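Local atomic coordinates of aminopeptidase-like protein (Chaetomium thermophilum, PDB entry 5JM6), a protein that probably works as a zinc-dependent metalloaminopeptidase of the M18 family, trimming amino acids from the amino-terminal ends of peptides, and assembles into a dodecamer. Residues P57-M62 and A290-L295; G126-A131 and K504-F509; R411-V416 and S493-L498; S430-I435 and K473-G478. One frame throughout, in Å; residues are numbered along the deposited sequence.

Contact 1. Residues P57-M62 and A290-L295; sequences PYLDFM and ATVGGL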
loop_
_atom_site.group_PDB
_atom_site.type_symbol
_atom_site.label_atom_id
_atom_site.label_comp_id
_atom_site.label_asym_id
_atom_site.label_seq_id
_atom_site.Cartn_x
_atom_site.Cartn_y
_atom_site.Cartn_z
ATOM N N PRO A 57 15.459 -31.479 -45.331
ATOM C CA PRO A 57 14.041 -31.788 -45.563
ATOM C C PRO A 57 13.105 -31.205 -44.499
ATOM O O PRO A 57 12.013 -30.753 -44.847
ATOM C CB PRO A 57 14.012 -33.318 -45.541
ATOM C CG PRO A 57 15.354 -33.710 -46.045
ATOM C CD PRO A 57 16.304 -32.684 -45.480
ATOM N N TYR A 58 13.524 -31.198 -43.236
ATOM C CA TYR A 58 12.721 -30.572 -42.189
ATOM C C TYR A 58 12.623 -29.067 -42.408
ATOM O O TYR A 58 11.552 -28.481 -42.249
ATOM C CB TYR A 58 13.296 -30.855 -40.801
ATOM C CG TYR A 58 12.535 -30.162 -39.689
ATOM C CD1 TYR A 58 11.278 -30.610 -39.300
ATOM C CD2 TYR A 58 13.069 -29.061 -39.032
ATOM C CE1 TYR A 58 10.576 -29.982 -38.286
ATOM C CE2 TYR A 58 12.373 -28.426 -38.016
ATOM C CZ TYR A 58 11.128 -28.892 -37.648
ATOM O OH TYR A 58 10.432 -28.264 -36.639
ATOM N N LEU A 59 13.745 -28.448 -42.765
ATOM C CA LEU A 59 13.773 -27.019 -43.049
ATOM C C LEU A 59 12.754 -26.655 -44.121
ATOM O O LEU A 59 11.920 -25.772 -43.918
ATOM C CB LEU A 59 15.173 -26.580 -43.483
ATOM C CG LEU A 59 16.212 -26.448 -42.370
ATOM C CD1 LEU A 59 17.555 -26.020 -42.939
ATOM C CD2 LEU A 59 15.733 -25.461 -41.320
ATOM N N ASP A 60 12.813 -27.351 -45.252
ATOM C CA ASP A 60 11.896 -27.093 -46.357
ATOM C C ASP A 60 10.446 -27.336 -45.960
ATOM O O ASP A 60 9.550 -26.619 -46.402
ATOM C CB ASP A 60 12.249 -27.956 -47.567
ATOM C CG ASP A 60 13.589 -27.594 -48.167
ATOM O OD1 ASP A 60 14.011 -26.427 -48.022
ATOM O OD2 ASP A 60 14.218 -28.475 -48.788
ATOM N N PHE A 61 10.216 -28.351 -45.136
ATOM C CA PHE A 61 8.870 -28.626 -44.655
ATOM C C PHE A 61 8.332 -27.417 -43.889
ATOM O O PHE A 61 7.274 -26.889 -44.226
ATOM C CB PHE A 61 8.853 -29.886 -43.784
ATOM C CG PHE A 61 7.614 -30.034 -42.949
ATOM C CD1 PHE A 61 6.387 -30.293 -43.537
ATOM C CD2 PHE A 61 7.681 -29.928 -41.570
ATOM C CE1 PHE A 61 5.248 -30.431 -42.764
ATOM C CE2 PHE A 61 6.549 -30.068 -40.793
ATOM C CZ PHE A 61 5.331 -30.318 -41.389
ATOM N N MET A 62 9.081 -26.964 -42.887
ATOM C CA MET A 62 8.664 -25.831 -42.063
ATOM C C MET A 62 8.431 -24.567 -42.885
ATOM O O MET A 62 7.466 -23.838 -42.659
ATOM C CB MET A 62 9.704 -25.548 -40.976
ATOM C CG MET A 62 9.886 -26.680 -39.983
ATOM S SD MET A 62 8.349 -27.162 -39.173
ATOM C CE MET A 62 7.963 -25.678 -38.251
ATOM N N ALA A 290 12.613 -21.012 -42.254
ATOM C CA ALA A 290 13.385 -21.801 -41.313
ATOM C C ALA A 290 14.828 -21.843 -41.792
ATOM O O ALA A 290 15.092 -21.809 -42.994
ATOM C CB ALA A 290 12.817 -23.200 -41.190
ATOM N N THR A 291 15.761 -21.918 -40.853
ATOM C CA THR A 291 17.173 -21.886 -41.197
ATOM C C THR A 291 18.008 -22.650 -40.188
ATOM O O THR A 291 17.539 -22.996 -39.106
ATOM C CB THR A 291 17.705 -20.444 -41.277
ATOM O OG1 THR A 291 19.077 -20.463 -41.685
ATOM C CG2 THR A 291 17.596 -19.767 -39.920
ATOM N N VAL A 292 19.252 -22.923 -40.560
ATOM C CA VAL A 292 20.219 -23.437 -39.609
ATOM C C VAL A 292 21.084 -22.273 -39.153
ATOM O O VAL A 292 21.290 -21.312 -39.897
ATOM C CB VAL A 292 21.087 -24.561 -40.197
ATOM C CG1 VAL A 292 20.233 -25.783 -40.492
ATOM C CG2 VAL A 292 21.803 -24.085 -41.446
ATOM N N GLY A 293 21.544 -22.335 -37.910
ATOM C CA GLY A 293 22.256 -21.220 -37.322
ATOM C C GLY A 293 23.254 -21.617 -36.255
ATOM O O GLY A 293 23.369 -22.788 -35.891
ATOM N N GLY A 294 23.970 -20.623 -35.746
ATOM C CA GLY A 294 25.050 -20.864 -34.812
ATOM C C GLY A 294 26.367 -20.910 -35.558
ATOM O O GLY A 294 26.389 -21.042 -36.783
ATOM N N LEU A 295 27.464 -20.800 -34.820
ATOM C CA LEU A 295 28.789 -20.781 -35.425
ATOM C C LEU A 295 29.056 -22.040 -36.246
ATOM O O LEU A 295 29.701 -21.984 -37.291
ATOM C CB LEU A 295 29.859 -20.617 -34.344
ATOM C CG LEU A 295 29.871 -19.262 -33.633
ATOM C CD1 LEU A 295 30.731 -19.321 -32.385
ATOM C CD2 LEU A 295 30.363 -18.171 -34.571
#

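Contact 2. Residues G126-A131 and K504-F509; sequences GIAMIA and KGFLDF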
loop_
_atom_site.group_PDB
_atom_site.type_symbol
_atom_site.label_atom_id
_atom_site.label_comp_id
_atom_site.label_asym_id
_atom_site.label_seq_id
_atom_site.Cartn_x
_atom_site.Cartn_y
_atom_site.Cartn_z
ATOM N N GLY A 126 -1.433 -56.336 -31.562
ATOM C CA GLY A 126 -1.352 -54.994 -31.022
ATOM C C GLY A 126 -0.994 -53.927 -32.031
ATOM O O GLY A 126 -0.597 -54.216 -33.159
ATOM N N ILE A 127 -1.140 -52.680 -31.605
ATOM C CA ILE A 127 -0.819 -51.534 -32.435
ATOM C C ILE A 127 0.321 -50.747 -31.805
ATOM O O ILE A 127 0.307 -50.473 -30.608
ATOM C CB ILE A 127 -2.040 -50.617 -32.616
ATOM C CG1 ILE A 127 -3.262 -51.448 -33.009
ATOM C CG2 ILE A 127 -1.756 -49.538 -33.649
ATOM C CD1 ILE A 127 -4.564 -50.863 -32.551
ATOM N N ALA A 128 1.316 -50.401 -32.611
ATOM C CA ALA A 128 2.353 -49.483 -32.169
ATOM C C ALA A 128 2.026 -48.115 -32.751
ATOM O O ALA A 128 2.138 -47.903 -33.958
ATOM C CB ALA A 128 3.729 -49.958 -32.612
ATOM N N MET A 129 1.611 -47.190 -31.892
ATOM C CA MET A 129 1.061 -45.926 -32.366
ATOM C C MET A 129 1.741 -44.695 -31.772
ATOM O O MET A 129 2.147 -44.685 -30.610
ATOM C CB MET A 129 -0.449 -45.872 -32.089
ATOM C CG MET A 129 -0.866 -46.303 -30.688
ATOM S SD MET A 129 -2.655 -46.222 -30.453
ATOM C CE MET A 129 -3.032 -47.913 -29.992
ATOM N N ILE A 130 1.863 -43.665 -32.604
ATOM C CA ILE A 130 2.389 -42.370 -32.194
ATOM C C ILE A 130 1.347 -41.289 -32.450
ATOM O O ILE A 130 0.750 -41.237 -33.525
ATOM C CB ILE A 130 3.682 -42.007 -32.952
ATOM C CG1 ILE A 130 4.701 -43.144 -32.862
ATOM C CG2 ILE A 130 4.265 -40.701 -32.422
ATOM C CD1 ILE A 130 5.896 -42.959 -33.773
ATOM N N ALA A 131 1.129 -40.432 -31.459
ATOM C CA ALA A 131 0.193 -39.325 -31.598
ATOM C C ALA A 131 0.900 -37.990 -31.390
ATOM O O ALA A 131 1.793 -37.875 -30.552
ATOM C CB ALA A 131 -0.955 -39.475 -30.619
ATOM N N LYS A 504 11.158 -44.370 -35.332
ATOM C CA LYS A 504 11.292 -45.539 -36.193
ATOM C C LYS A 504 11.687 -46.748 -35.359
ATOM O O LYS A 504 11.208 -47.857 -35.592
ATOM C CB LYS A 504 12.322 -45.315 -37.302
ATOM C CG LYS A 504 12.471 -46.524 -38.220
ATOM C CD LYS A 504 13.681 -46.418 -39.131
ATOM C CE LYS A 504 14.212 -47.797 -39.508
ATOM N NZ LYS A 504 13.535 -48.389 -40.697
ATOM N N GLY A 505 12.560 -46.523 -34.382
ATOM C CA GLY A 505 12.971 -47.576 -33.476
ATOM C C GLY A 505 11.790 -48.163 -32.731
ATOM O O GLY A 505 11.691 -49.377 -32.565
ATOM N N PHE A 506 10.886 -47.297 -32.290
ATOM C CA PHE A 506 9.707 -47.734 -31.554
ATOM C C PHE A 506 8.767 -48.564 -32.429
ATOM O O PHE A 506 8.404 -49.682 -32.064
ATOM C CB PHE A 506 8.972 -46.526 -30.970
ATOM C CG PHE A 506 7.567 -46.822 -30.532
ATOM C CD1 PHE A 506 7.321 -47.514 -29.358
ATOM C CD2 PHE A 506 6.492 -46.395 -31.292
ATOM C CE1 PHE A 506 6.026 -47.782 -28.957
ATOM C CE2 PHE A 506 5.196 -46.658 -30.897
ATOM C CZ PHE A 506 4.961 -47.353 -29.727
ATOM N N LEU A 507 8.380 -48.024 -33.581
ATOM C CA LEU A 507 7.472 -48.739 -34.471
ATOM C C LEU A 507 8.070 -50.074 -34.912
ATOM O O LEU A 507 7.361 -51.076 -35.003
ATOM C CB LEU A 507 7.120 -47.882 -35.692
ATOM C CG LEU A 507 6.392 -46.559 -35.418
ATOM C CD1 LEU A 507 6.340 -45.706 -36.673
ATOM C CD2 LEU A 507 4.989 -46.789 -34.876
ATOM N N ASP A 508 9.376 -50.101 -35.159
ATOM C CA ASP A 508 10.017 -51.325 -35.628
ATOM C C ASP A 508 10.223 -52.354 -34.513
ATOM O O ASP A 508 10.101 -53.555 -34.752
ATOM C CB ASP A 508 11.363 -51.013 -36.294
ATOM C CG ASP A 508 11.207 -50.318 -37.638
ATOM O OD1 ASP A 508 10.062 -50.176 -38.115
ATOM O OD2 ASP A 508 12.237 -49.927 -38.225
ATOM N N PHE A 509 10.576 -51.899 -33.315
ATOM C CA PHE A 509 10.910 -52.830 -32.237
ATOM C C PHE A 509 9.846 -53.109 -31.170
ATOM O O PHE A 509 10.072 -53.958 -30.308
ATOM C CB PHE A 509 12.177 -52.351 -31.530
ATOM C CG PHE A 509 13.434 -52.602 -32.308
ATOM C CD1 PHE A 509 13.889 -53.894 -32.514
ATOM C CD2 PHE A 509 14.168 -51.548 -32.824
ATOM C CE1 PHE A 509 15.049 -54.131 -33.227
ATOM C CE2 PHE A 509 15.330 -51.777 -33.536
ATOM C CZ PHE A 509 15.771 -53.071 -33.738
#

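Contact 3. Residues R411-V416 and S493-L498; sequences RLNVGV and SLDPGL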
loop_
_atom_site.group_PDB
_atom_site.type_symbol
_atom_site.label_atom_id
_atom_site.label_comp_id
_atom_site.label_asym_id
_atom_site.label_seq_id
_atom_site.Cartn_x
_atom_site.Cartn_y
_atom_site.Cartn_z
ATOM N N ARG A 411 19.395 -31.731 -23.305
ATOM C CA ARG A 411 20.269 -30.971 -24.181
ATOM C C ARG A 411 19.858 -31.051 -25.638
ATOM O O ARG A 411 19.047 -31.881 -26.017
ATOM C CB ARG A 411 21.694 -31.492 -24.049
ATOM C CG ARG A 411 22.133 -31.711 -22.620
ATOM C CD ARG A 411 22.649 -30.432 -21.996
ATOM N NE ARG A 411 24.094 -30.451 -21.841
ATOM C CZ ARG A 411 24.707 -30.567 -20.673
ATOM N NH1 ARG A 411 23.997 -30.662 -19.565
ATOM N NH2 ARG A 411 26.027 -30.576 -20.609
ATOM N N LEU A 412 20.420 -30.175 -26.458
ATOM C CA LEU A 412 20.154 -30.189 -27.888
ATOM C C LEU A 412 21.124 -31.138 -28.576
ATOM O O LEU A 412 22.253 -31.318 -28.116
ATOM C CB LEU A 412 20.266 -28.790 -28.490
ATOM C CG LEU A 412 19.259 -27.740 -28.029
ATOM C CD1 LEU A 412 19.451 -26.460 -28.824
ATOM C CD2 LEU A 412 17.838 -28.261 -28.170
ATOM N N ASN A 413 20.654 -31.770 -29.648
ATOM C CA ASN A 413 21.460 -32.688 -30.454
ATOM C C ASN A 413 21.968 -33.884 -29.656
ATOM O O ASN A 413 23.133 -34.270 -29.755
ATOM C CB ASN A 413 22.634 -31.945 -31.100
ATOM C CG ASN A 413 22.189 -31.013 -32.210
ATOM O OD1 ASN A 413 21.087 -31.148 -32.743
ATOM N ND2 ASN A 413 23.046 -30.066 -32.570
ATOM N N VAL A 414 21.072 -34.476 -28.879
ATOM C CA VAL A 414 21.391 -35.645 -28.073
ATOM C C VAL A 414 20.384 -36.745 -28.377
ATOM O O VAL A 414 20.746 -37.844 -28.797
ATOM C CB VAL A 414 21.398 -35.316 -26.570
ATOM C CG1 VAL A 414 21.369 -36.583 -25.741
ATOM C CG2 VAL A 414 22.622 -34.486 -26.225
ATOM N N GLY A 415 19.116 -36.450 -28.135
ATOM C CA GLY A 415 18.068 -37.405 -28.409
ATOM C C GLY A 415 16.775 -36.984 -27.758
ATOM O O GLY A 415 16.669 -35.900 -27.184
ATOM N N VAL A 416 15.790 -37.862 -27.842
ATOM C CA VAL A 416 14.466 -37.560 -27.350
ATOM C C VAL A 416 14.397 -37.641 -25.825
ATOM O O VAL A 416 15.093 -38.442 -25.200
ATOM C CB VAL A 416 13.447 -38.505 -27.982
ATOM C CG1 VAL A 416 12.084 -37.999 -27.736
ATOM C CG2 VAL A 416 13.679 -38.578 -29.479
ATOM N N SER A 493 20.122 -28.793 -34.805
ATOM C CA SER A 493 19.966 -29.155 -36.208
ATOM C C SER A 493 19.810 -30.660 -36.408
ATOM O O SER A 493 19.280 -31.103 -37.426
ATOM C CB SER A 493 21.153 -28.645 -37.023
ATOM O OG SER A 493 22.361 -29.219 -36.559
ATOM N N LEU A 494 20.275 -31.445 -35.441
ATOM C CA LEU A 494 20.161 -32.897 -35.534
ATOM C C LEU A 494 18.914 -33.433 -34.852
ATOM O O LEU A 494 18.629 -34.626 -34.922
ATOM C CB LEU A 494 21.386 -33.568 -34.923
ATOM C CG LEU A 494 22.725 -33.206 -35.549
ATOM C CD1 LEU A 494 23.838 -33.858 -34.756
ATOM C CD2 LEU A 494 22.756 -33.642 -37.004
ATOM N N ASP A 495 18.177 -32.557 -34.184
ATOM C CA ASP A 495 17.031 -32.999 -33.404
ATOM C C ASP A 495 15.870 -33.582 -34.229
ATOM O O ASP A 495 15.228 -34.527 -33.771
ATOM C CB ASP A 495 16.548 -31.860 -32.507
ATOM C CG ASP A 495 17.257 -31.856 -31.161
ATOM O OD1 ASP A 495 17.224 -32.900 -30.475
ATOM O OD2 ASP A 495 17.870 -30.829 -30.800
ATOM N N PRO A 496 15.577 -33.029 -35.425
ATOM C CA PRO A 496 14.570 -33.754 -36.211
ATOM C C PRO A 496 15.003 -35.179 -36.548
ATOM O O PRO A 496 14.236 -36.109 -36.311
ATOM C CB PRO A 496 14.443 -32.909 -37.481
ATOM C CG PRO A 496 14.830 -31.541 -37.055
ATOM C CD PRO A 496 15.919 -31.733 -36.039
ATOM N N GLY A 497 16.227 -35.341 -37.043
ATOM C CA GLY A 497 16.743 -36.647 -37.412
ATOM C C GLY A 497 16.778 -37.615 -36.247
ATOM O O GLY A 497 16.337 -38.759 -36.365
ATOM N N LEU A 498 17.301 -37.154 -35.114
ATOM C CA LEU A 498 17.335 -37.974 -33.909
ATOM C C LEU A 498 15.918 -38.370 -33.499
ATOM O O LEU A 498 15.704 -39.441 -32.934
ATOM C CB LEU A 498 18.041 -37.235 -32.770
ATOM C CG LEU A 498 19.551 -37.025 -32.926
ATOM C CD1 LEU A 498 20.074 -36.067 -31.868
ATOM C CD2 LEU A 498 20.295 -38.352 -32.862
#

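Contact 4. Residues S430-I435 and K473-G478; sequences SVSMAI and KAADVG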
loop_
_atom_site.group_PDB
_atom_site.type_symbol
_atom_site.label_atom_id
_atom_site.label_comp_id
_atom_site.label_asym_id
_atom_site.label_seq_id
_atom_site.Cartn_x
_atom_site.Cartn_y
_atom_site.Cartn_z
ATOM N N SER A 430 7.412 -46.190 -14.690
ATOM C CA SER A 430 8.570 -47.081 -14.655
ATOM C C SER A 430 8.477 -48.174 -15.719
ATOM O O SER A 430 9.492 -48.587 -16.278
ATOM C CB SER A 430 8.737 -47.700 -13.261
ATOM O OG SER A 430 7.694 -48.605 -12.951
ATOM N N VAL A 431 7.263 -48.623 -16.019
ATOM C CA VAL A 431 7.085 -49.615 -17.071
ATOM C C VAL A 431 7.273 -48.985 -18.452
ATOM O O VAL A 431 8.005 -49.521 -19.284
ATOM C CB VAL A 431 5.708 -50.290 -16.987
ATOM C CG1 VAL A 431 5.525 -51.253 -18.149
ATOM C CG2 VAL A 431 5.559 -51.016 -15.654
ATOM N N SER A 432 6.628 -47.844 -18.689
ATOM C CA SER A 432 6.780 -47.140 -19.960
ATOM C C SER A 432 8.243 -46.809 -20.237
ATOM O O SER A 432 8.722 -46.974 -21.359
ATOM C CB SER A 432 5.947 -45.855 -19.981
ATOM O OG SER A 432 4.578 -46.128 -19.738
ATOM N N MET A 433 8.956 -46.354 -19.211
ATOM C CA MET A 433 10.361 -45.999 -19.377
ATOM C C MET A 433 11.222 -47.233 -19.644
ATOM O O MET A 433 12.159 -47.173 -20.437
ATOM C CB MET A 433 10.877 -45.237 -18.151
ATOM C CG MET A 433 10.561 -43.745 -18.197
ATOM S SD MET A 433 11.203 -42.744 -16.837
ATOM C CE MET A 433 10.243 -43.366 -15.461
ATOM N N ALA A 434 10.898 -48.348 -18.997
ATOM C CA ALA A 434 11.640 -49.587 -19.212
ATOM C C ALA A 434 11.553 -50.023 -20.673
ATOM O O ALA A 434 12.547 -50.439 -21.267
ATOM C CB ALA A 434 11.124 -50.687 -18.296
ATOM N N ILE A 435 10.359 -49.907 -21.247
ATOM C CA ILE A 435 10.131 -50.282 -22.638
ATOM C C ILE A 435 10.886 -49.373 -23.606
ATOM O O ILE A 435 11.588 -49.853 -24.496
ATOM C CB ILE A 435 8.627 -50.249 -22.982
ATOM C CG1 ILE A 435 7.871 -51.281 -22.144
ATOM C CG2 ILE A 435 8.406 -50.502 -24.467
ATOM C CD1 ILE A 435 6.383 -51.037 -22.080
ATOM N N LYS A 473 -1.272 -48.842 -23.013
ATOM C CA LYS A 473 -0.040 -48.527 -22.326
ATOM C C LYS A 473 0.634 -47.370 -23.076
ATOM O O LYS A 473 0.623 -47.340 -24.306
ATOM C CB LYS A 473 0.802 -49.796 -22.264
ATOM C CG LYS A 473 1.552 -50.027 -21.003
ATOM C CD LYS A 473 1.230 -49.017 -19.953
ATOM C CE LYS A 473 2.448 -48.814 -19.078
ATOM N NZ LYS A 473 2.684 -49.949 -18.162
ATOM N N ALA A 474 1.176 -46.395 -22.352
ATOM C CA ALA A 474 1.564 -45.141 -22.992
ATOM C C ALA A 474 2.696 -44.397 -22.289
ATOM O O ALA A 474 2.980 -44.631 -21.114
ATOM C CB ALA A 474 0.344 -44.230 -23.109
ATOM N N ALA A 475 3.331 -43.491 -23.026
ATOM C CA ALA A 475 4.361 -42.617 -22.478
ATOM C C ALA A 475 4.318 -41.261 -23.165
ATOM O O ALA A 475 3.909 -41.160 -24.324
ATOM C CB ALA A 475 5.734 -43.242 -22.636
ATOM N N ASP A 476 4.728 -40.216 -22.452
ATOM C CA ASP A 476 4.923 -38.923 -23.093
ATOM C C ASP A 476 6.380 -38.705 -23.435
ATOM O O ASP A 476 7.273 -38.838 -22.598
ATOM C CB ASP A 476 4.422 -37.763 -22.237
ATOM C CG ASP A 476 2.943 -37.525 -22.403
ATOM O OD1 ASP A 476 2.146 -38.405 -22.035
ATOM O OD2 ASP A 476 2.580 -36.491 -22.998
ATOM N N VAL A 477 6.592 -38.335 -24.686
ATOM C CA VAL A 477 7.905 -38.318 -25.284
ATOM C C VAL A 477 8.071 -37.001 -26.026
ATOM O O VAL A 477 7.128 -36.519 -26.646
ATOM C CB VAL A 477 8.062 -39.533 -26.220
ATOM C CG1 VAL A 477 9.145 -39.332 -27.216
ATOM C CG2 VAL A 477 8.307 -40.795 -25.407
ATOM N N GLY A 478 9.246 -36.393 -25.947
ATOM C CA GLY A 478 9.433 -35.154 -26.667
ATOM C C GLY A 478 10.841 -34.826 -27.092
ATOM O O GLY A 478 11.821 -35.210 -26.456
#

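Contact 1. Residues P57-M62 and A290-L295
The helix 55-64, close to the start of the modelled chain, packs here against strand 291-293, an edge strand within this chain of a small three-stranded antiparallel sheet. The join between segments 57-62 and 290-295 is apolar and turns on Leu-59. Its CG lies anti to the carbonyl carbon, and an extended chi2 spreads the two methyls between Val-292 and Ala-290. CD1 meets Val-292 CG1 at 3.6 Å, the two side chains crossing roughly at right angles, while CD2 rests 3.7 Å from Ala-290 CB and also lies against the backbone N of Thr-291. One helical turn on, Met-62 CB touches the same Ala-290 methyl at 3.9 Å. Beyond CB the Met-62 chain bends away, laying CG 3.4 Å above one face of the Tyr-58 ring, toward its rim. Just past the segment, Thr-63 OG1 hydrogen-bonds with both Leu-59 O and Ala-290 N, adding a polar link beside the apolar one. Strand 299-302 lies alongside, paired with 291-293 and offering Ile-300 to Leu-59, and helix 305-320 packs on Tyr-58 and Met-62 through Leu-309 and Lys-308.

Contact 2. Residues G126-A131 and K504-F509
Helix 495-514 packs on the mixed central sheet of the alpha/beta zinc-exopeptidase fold, and Phe-506 carries much of the contact. The helix segment 504-509 runs nearly antiparallel to strand 127-131, at 160°, with the axes 8.2 Å apart at their closest. From CB, which heads toward the strand, the side chain of Phe-506 turns its CG anti to the backbone N (chi1 164°), sending the ring down toward the strand backbone. CD2 comes first, 4.0 Å from Ile-130 CG1, as the two side chains slide past each other in opposite directions. CE2 goes deeper: it is 4.0 Å from Ala-128 CB and 3.6 Å from Met-129 O, so ring carbon lies against peptide as well as methyl. CZ, at the tip, also rests by the Met-129 backbone and near the Ala-128 methyl. Around the ring, Val-388 of strand 386-394 and Leu-436 and Ile-439 of helix 430-443 complete a buried apolar setting. Met-129 turns its CB away from the helix, and its side chain packs with Leu-332 and Leu-387. The strand continues to His-133, a zinc ligand, so this packing lies beneath the strand that delivers one metal-binding residue. Leu-507 packs next to Phe-506. With its CG anti to the carbonyl carbon (chi1 -62°), it crosses Ile-130 at about a right angle; Ile-130 CD1 meets Leu-507 CG and the CD1 branch, each at 4.0 Å, while the CD2 branch of Leu-507 lies 3.2 Å from Ala-128 O.

Contact 3. Residues R411-V416 and S493-L498
Two hydrogen bonds join loop 411-416 to segment 493-498 in a reciprocal way, each segment offering a side-chain oxygen to a backbone N-H of the other. Asn-413 N donates to Asp-495 OD2 at 3.2 Å, nearly straight at 165° but from above the carboxylate plane. The same OD2 accepts from Gly-492 N, so two backbone N-H groups grip this buried carboxylate and would be expected to favour its charged form. In return Leu-494 N donates to Asn-413 OD1 at 2.8 Å, more bent at 148° and above the carbonyl plane. Asn-413 ND2 has a weak hydrogen bond to Glu-298 O. The Asn-413 backbone is left-handed. An alanine here would remove the acceptor of Leu-494 N and the donor to Glu-298 O, and would probably loosen the loop's hold on segment 493-498. Farther along, Leu-498 CD1 lies 3.5 Å from Val-414 N, and Gly-415 O is satisfied by Gln-448 NE2. Arg-411 forms a salt bridge with Asp-235 and a hydrogen bond with Asn-233 of a second subunit. It is a side-chain-to-backbone junction at a subunit interface, tying the loop before strand 417-419 to the N-terminal part of helix 495-514 and the residues leading into it, in the zinc-exopeptidase fold.

Contact 4. Residues S430-I435 and K473-G478
Lys-473 and Val-431 cross at about a right angle where helix 430-443 passes over strand 473-481 of the central sheet. The segment axes approach to 7.9 Å and cross at -74°; the touching helix residues, Val-431 and Ser-432, lie in its first turn. Bent at chi2, chi3 and chi4, the lysine reaches across to the helix and sets NZ against the Val-431 side chain, 3.1 Å from CG1, its amine also forming a long, weak ion pair with Asp-429. Next to it, Ser-432 points at the strand: with OG anti to its carbonyl carbon, the hydroxyl lies 2.6 Å from Ala-474 O and 3.5 Å from Lys-473 CE, and its hydrogen-bond partner outside the segments is Asp-429 OD1. Below the hydroxyl, Ser-432 CB packs on Ala-475 CB at 3.7 Å, the small side chains letting helix and strand come close. An alanine in place of Lys-473 would remove the chain beside Val-431 and the weak ionic partner of Asp-429, and would probably leave the helix less firmly packed on the strand. Ser-430 bonds Glu-281 of a third subunit. Strand 473-481 sits between strands 386-394 and 417-419, while Ile-435, on the next helical turn, packs against Trp-510 and Val-513 of helix 495-514.

In the fold
Contacts 2 and 4 reach the same mixed sheet, their centres 12 Å apart, while contacts 2 and 3 share helix 495-514, contact 3 at its N-terminal end and contact 2 farther along. Contact 3 touches both contact 1 and contact 4: Pro-496 meets Tyr-58 of contact 1, whose centre is 13 Å away, and Val-416 packs on Val-477 of contact 4. Contacts 1 and 4 lie farthest apart, at 30 Å between centres. Along the chain, contact 4 nests inside the loop closed by contact 3, which nests inside that of contact 2; contact 1 crosses contact 2. Contacts 1 and 3 both touch the second subunit and contact 4 a third, so three of the four contacts also border subunit interfaces of the dodecamer, whereas contact 2 meets no other chain.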